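Local structure of beta-glucuronidase (uncultured Clostridium sp., 6U7J) at residues B[77-83]-B[137-143]. The protein hydrolyses beta-D-glucuronides, releasing glucuronic acid, and as a gut bacterial enzyme probably helps reactivate estrogens from their glucuronide conjugates. Residues are numbered along the deposited sequence; the frame is centred on the assembly and turned at random.
Sequences VWYERKF and NRLTVAV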
ATOM      1  N   VAL B  77      -5.567  32.983 -14.157  1.00 27.92           N
ATOM      2  CA  VAL B  77      -5.047  33.341 -12.847  1.00 29.77           C
ATOM      3  C   VAL B  77      -4.017  34.447 -13.033  1.00 31.56           C
ATOM      4  O   VAL B  77      -3.573  34.731 -14.147  1.00 29.80           O
ATOM      5  CB  VAL B  77      -4.431  32.134 -12.107  1.00 32.81           C
ATOM      6  CG1 VAL B  77      -5.469  31.015 -11.973  1.00 26.73           C
ATOM      7  CG2 VAL B  77      -3.176  31.618 -12.847  1.00 28.66           C
ATOM      8  N   TRP B  78      -3.613  35.045 -11.912  1.00 28.84           N
ATOM      9  CA  TRP B  78      -2.789  36.245 -11.908  1.00 32.80           C
ATOM     10  C   TRP B  78      -1.609  36.047 -10.970  1.00 32.49           C
ATOM     11  O   TRP B  78      -1.793  35.743  -9.784  1.00 31.77           O
ATOM     12  CB  TRP B  78      -3.624  37.461 -11.486  1.00 30.82           C
ATOM     13  CG  TRP B  78      -4.647  37.764 -12.513  1.00 33.49           C
ATOM     14  CD1 TRP B  78      -5.871  37.178 -12.656  1.00 32.90           C
ATOM     15  CD2 TRP B  78      -4.513  38.691 -13.591  1.00 33.08           C
ATOM     16  NE1 TRP B  78      -6.518  37.692 -13.759  1.00 32.15           N
ATOM     17  CE2 TRP B  78      -5.705  38.625 -14.350  1.00 33.47           C
ATOM     18  CE3 TRP B  78      -3.498  39.566 -13.998  1.00 31.87           C
ATOM     19  CZ2 TRP B  78      -5.915  39.417 -15.485  1.00 32.40           C
ATOM     20  CZ3 TRP B  78      -3.711  40.356 -15.121  1.00 34.32           C
ATOM     21  CH2 TRP B  78      -4.915  40.278 -15.848  1.00 33.54           C
ATOM     22  N   TYR B  79      -0.408  36.202 -11.504  1.00 27.49           N
ATOM     23  CA  TYR B  79       0.824  36.195 -10.734  1.00 30.86           C
ATOM     24  C   TYR B  79       1.402  37.601 -10.700  1.00 29.98           C
ATOM     25  O   TYR B  79       1.264  38.364 -11.664  1.00 32.89           O
ATOM     26  CB  TYR B  79       1.878  35.294 -11.364  1.00 30.72           C
ATOM     27  CG  TYR B  79       1.682  33.791 -11.288  1.00 28.69           C
ATOM     28  CD1 TYR B  79       2.503  33.016 -10.478  1.00 28.17           C
ATOM     29  CD2 TYR B  79       0.731  33.142 -12.070  1.00 27.27           C
ATOM     30  CE1 TYR B  79       2.369  31.642 -10.417  1.00 26.42           C
ATOM     31  CE2 TYR B  79       0.595  31.752 -12.024  1.00 27.65           C
ATOM     32  CZ  TYR B  79       1.417  31.016 -11.186  1.00 27.60           C
ATOM     33  OH  TYR B  79       1.312  29.642 -11.113  1.00 28.20           O
ATOM     34  N   GLU B  80       2.121  37.916  -9.626  1.00 29.49           N
ATOM     35  CA  GLU B  80       2.786  39.209  -9.560  1.00 31.03           C
ATOM     36  C   GLU B  80       4.018  39.123  -8.679  1.00 30.63           C
ATOM     37  O   GLU B  80       4.004  38.436  -7.653  1.00 28.77           O
ATOM     38  CB  GLU B  80       1.844  40.284  -9.012  1.00 30.09           C
ATOM     39  CG  GLU B  80       2.451  41.653  -8.939  1.00 31.93           C
ATOM     40  CD  GLU B  80       1.384  42.704  -8.746  1.00 37.86           C
ATOM     41  OE1 GLU B  80       0.881  43.219  -9.767  1.00 39.23           O
ATOM     42  OE2 GLU B  80       1.018  42.977  -7.578  1.00 39.86           O
ATOM     43  N   ARG B  81       5.076  39.824  -9.085  1.00 25.44           N
ATOM     44  CA  ARG B  81       6.215  40.046  -8.206  1.00 26.39           C
ATOM     45  C   ARG B  81       6.916  41.336  -8.616  1.00 31.23           C
ATOM     46  O   ARG B  81       6.595  41.951  -9.635  1.00 32.47           O
ATOM     47  CB  ARG B  81       7.185  38.856  -8.218  1.00 28.66           C
ATOM     48  CG  ARG B  81       8.001  38.709  -9.491  1.00 30.13           C
ATOM     49  CD  ARG B  81       9.226  37.846  -9.264  1.00 28.74           C
ATOM     50  NE  ARG B  81      10.292  38.604  -8.610  1.00 37.79           N
ATOM     51  CZ  ARG B  81      11.359  38.063  -8.029  1.00 35.96           C
ATOM     52  NH1 ARG B  81      11.528  36.742  -7.997  1.00 36.35           N
ATOM     53  NH2 ARG B  81      12.255  38.847  -7.468  1.00 33.02           N
ATOM     54  N   LYS B  82       7.877  41.743  -7.798  1.00 29.56           N
ATOM     55  CA  LYS B  82       8.707  42.901  -8.076  1.00 33.01           C
ATOM     56  C   LYS B  82      10.128  42.466  -8.427  1.00 37.10           C
ATOM     57  O   LYS B  82      10.602  41.423  -7.967  1.00 39.40           O
ATOM     58  CB  LYS B  82       8.693  43.851  -6.878  1.00 35.74           C
ATOM     59  CG  LYS B  82       7.400  44.684  -6.879  1.00 44.85           C
ATOM     60  CD  LYS B  82       7.059  45.308  -5.545  1.00 54.33           C
ATOM     61  CE  LYS B  82       5.627  45.866  -5.564  1.00 60.24           C
ATOM     62  NZ  LYS B  82       4.571  44.798  -5.503  1.00 60.70           N
ATOM     63  N   PHE B  83      10.790  43.248  -9.285  1.00 35.06           N
ATOM     64  CA  PHE B  83      12.186  43.008  -9.627  1.00 35.19           C
ATOM     65  C   PHE B  83      12.924  44.333  -9.768  1.00 34.88           C
ATOM     66  O   PHE B  83      12.321  45.396  -9.928  1.00 37.88           O
ATOM     67  CB  PHE B  83      12.343  42.147 -10.901  1.00 31.35           C
ATOM     68  CG  PHE B  83      11.982  42.841 -12.189  1.00 39.39           C
ATOM     69  CD1 PHE B  83      10.692  42.785 -12.687  1.00 34.64           C
ATOM     70  CD2 PHE B  83      12.954  43.498 -12.944  1.00 36.92           C
ATOM     71  CE1 PHE B  83      10.372  43.390 -13.889  1.00 33.78           C
ATOM     72  CE2 PHE B  83      12.629  44.112 -14.136  1.00 35.65           C
ATOM     73  CZ  PHE B  83      11.340  44.048 -14.615  1.00 33.96           C
ATOM     74  N   ASN B 137      10.613  47.480 -10.153  1.00 31.11           N
ATOM     75  CA  ASN B 137       9.574  47.333 -11.168  1.00 32.71           C
ATOM     76  C   ASN B 137       8.536  46.319 -10.680  1.00 37.94           C
ATOM     77  O   ASN B 137       8.812  45.490  -9.807  1.00 33.11           O
ATOM     78  CB  ASN B 137      10.162  46.872 -12.516  1.00 33.19           C
ATOM     79  CG  ASN B 137      11.048  47.934 -13.169  1.00 39.45           C
ATOM     80  OD1 ASN B 137      10.626  48.615 -14.103  1.00 37.56           O
ATOM     81  ND2 ASN B 137      12.272  48.087 -12.668  1.00 33.81           N
ATOM     82  N   ARG B 138       7.335  46.382 -11.252  1.00 33.47           N
ATOM     83  CA  ARG B 138       6.266  45.448 -10.924  1.00 34.08           C
ATOM     84  C   ARG B 138       5.971  44.596 -12.144  1.00 34.14           C
ATOM     85  O   ARG B 138       5.756  45.127 -13.239  1.00 34.71           O
ATOM     86  CB  ARG B 138       4.993  46.169 -10.466  1.00 36.18           C
ATOM     87  CG  ARG B 138       3.845  45.225 -10.107  1.00 36.34           C
ATOM     88  CD  ARG B 138       2.751  45.910  -9.259  1.00 38.71           C
ATOM     89  NE  ARG B 138       2.152  47.038  -9.958  1.00 36.47           N
ATOM     90  CZ  ARG B 138       1.166  46.926 -10.840  1.00 40.47           C
ATOM     91  NH1 ARG B 138       0.652  45.735 -11.114  1.00 39.79           N
ATOM     92  NH2 ARG B 138       0.696  48.002 -11.453  1.00 38.87           N
ATOM     93  N   LEU B 139       5.965  43.280 -11.950  1.00 31.06           N
ATOM     94  CA  LEU B 139       5.754  42.320 -13.026  1.00 33.29           C
ATOM     95  C   LEU B 139       4.482  41.541 -12.723  1.00 34.62           C
ATOM     96  O   LEU B 139       4.385  40.890 -11.675  1.00 29.40           O
ATOM     97  CB  LEU B 139       6.964  41.383 -13.166  1.00 29.94           C
ATOM     98  CG  LEU B 139       6.821  40.254 -14.192  1.00 32.96           C
ATOM     99  CD1 LEU B 139       6.434  40.796 -15.569  1.00 29.24           C
ATOM    100  CD2 LEU B 139       8.102  39.421 -14.282  1.00 31.79           C
ATOM    101  N   THR B 140       3.502  41.639 -13.621  1.00 30.43           N
ATOM    102  CA  THR B 140       2.220  40.970 -13.472  1.00 29.04           C
ATOM    103  C   THR B 140       2.029  40.053 -14.666  1.00 33.15           C
ATOM    104  O   THR B 140       2.196  40.488 -15.810  1.00 30.81           O
ATOM    105  CB  THR B 140       1.061  41.985 -13.385  1.00 38.71           C
ATOM    106  OG1 THR B 140       1.421  43.053 -12.489  1.00 36.93           O
ATOM    107  CG2 THR B 140      -0.233  41.294 -12.893  1.00 31.81           C
ATOM    108  N   VAL B 141       1.690  38.788 -14.401  1.00 30.56           N
ATOM    109  CA  VAL B 141       1.553  37.771 -15.442  1.00 29.78           C
ATOM    110  C   VAL B 141       0.183  37.124 -15.312  1.00 31.98           C
ATOM    111  O   VAL B 141      -0.089  36.443 -14.316  1.00 30.38           O
ATOM    112  CB  VAL B 141       2.648  36.703 -15.358  1.00 32.58           C
ATOM    113  CG1 VAL B 141       2.403  35.633 -16.413  1.00 27.37           C
ATOM    114  CG2 VAL B 141       4.034  37.327 -15.517  1.00 27.54           C
ATOM    115  N   ALA B 142      -0.674  37.317 -16.311  1.00 30.54           N
ATOM    116  CA  ALA B 142      -1.925  36.574 -16.396  1.00 31.68           C
ATOM    117  C   ALA B 142      -1.657  35.252 -17.102  1.00 31.81           C
ATOM    118  O   ALA B 142      -1.004  35.230 -18.151  1.00 30.67           O
ATOM    119  CB  ALA B 142      -3.002  37.358 -17.147  1.00 28.15           C
ATOM    120  N   VAL B 143      -2.154  34.160 -16.519  1.00 32.11           N
ATOM    121  CA  VAL B 143      -1.898  32.793 -16.975  1.00 26.61           C
ATOM    122  C   VAL B 143      -3.249  32.130 -17.219  1.00 26.73           C
ATOM    123  O   VAL B 143      -4.068  32.031 -16.297  1.00 27.48           O
ATOM    124  CB  VAL B 143      -1.076  31.995 -15.945  1.00 29.91           C
ATOM    125  CG1 VAL B 143      -0.867  30.531 -16.391  1.00 26.88           C
ATOM    126  CG2 VAL B 143       0.273  32.670 -15.671  1.00 30.40           C
TER
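Glu80 reaches across to two side chains of the neighbouring antiparallel strand and receives both on one oxygen. Glu80 OE1 accepts from Thr140 OG1 at 2.8 Å on its anti lone pair, the one pointing away from OE2, while Arg138 NH1 forms a salt bridge to Glu80 OE1 at 2.9 Å. The arginine comes from above the carboxylate plane, yet the oxygen lies near the plane of the guanidinium, the two planes standing 69° apart. With CG anti to the backbone N, the extended glutamate is long enough to span the strands, and its OE2 accepts from the backbone N of Leu49.

On the same face, the small Ala142 suits its place under an indole: its CB sits 3.6 Å from the centroid of the Trp78 six-membered ring, a CH-pi contact, while Thr140 CG2 meets the ring edge. Trp44 and Phe40 pack edge-to-face against this indole.

The other face is mostly apolar, and the beta-branched Val77, Val141 and Val143 suit its extended backbone. Tyr79 CD2 touches Val143 CG2 at 3.7 Å, and the flat phenol ring meets Phe30 edge-to-face. With CG between its backbone N and carbonyl carbon (chi1 71°), the Phe83 ring leans across to the partner strand, one face over Asn137 CB, 3.8 Å from ring centroid to that carbon, with ring and amide planes only 15° apart; Leu139 CB lies at its edge. The Asn137 amide is held by Asn133 O and by Asn110.

Paired backbone hydrogen bonds join Val77 to Val143, Tyr79 to Val141, Arg81 to Leu139 and Phe83 to Asn137. Strands 20-32 and 104-109 flank the pair, continuing the antiparallel sheet of the family 2 sugar-binding domain. On a face shared with Trp78 and Ala142, the buried carboxylate is matched by a cation, a hydroxyl and a backbone N-H, which would probably favour its ionised form.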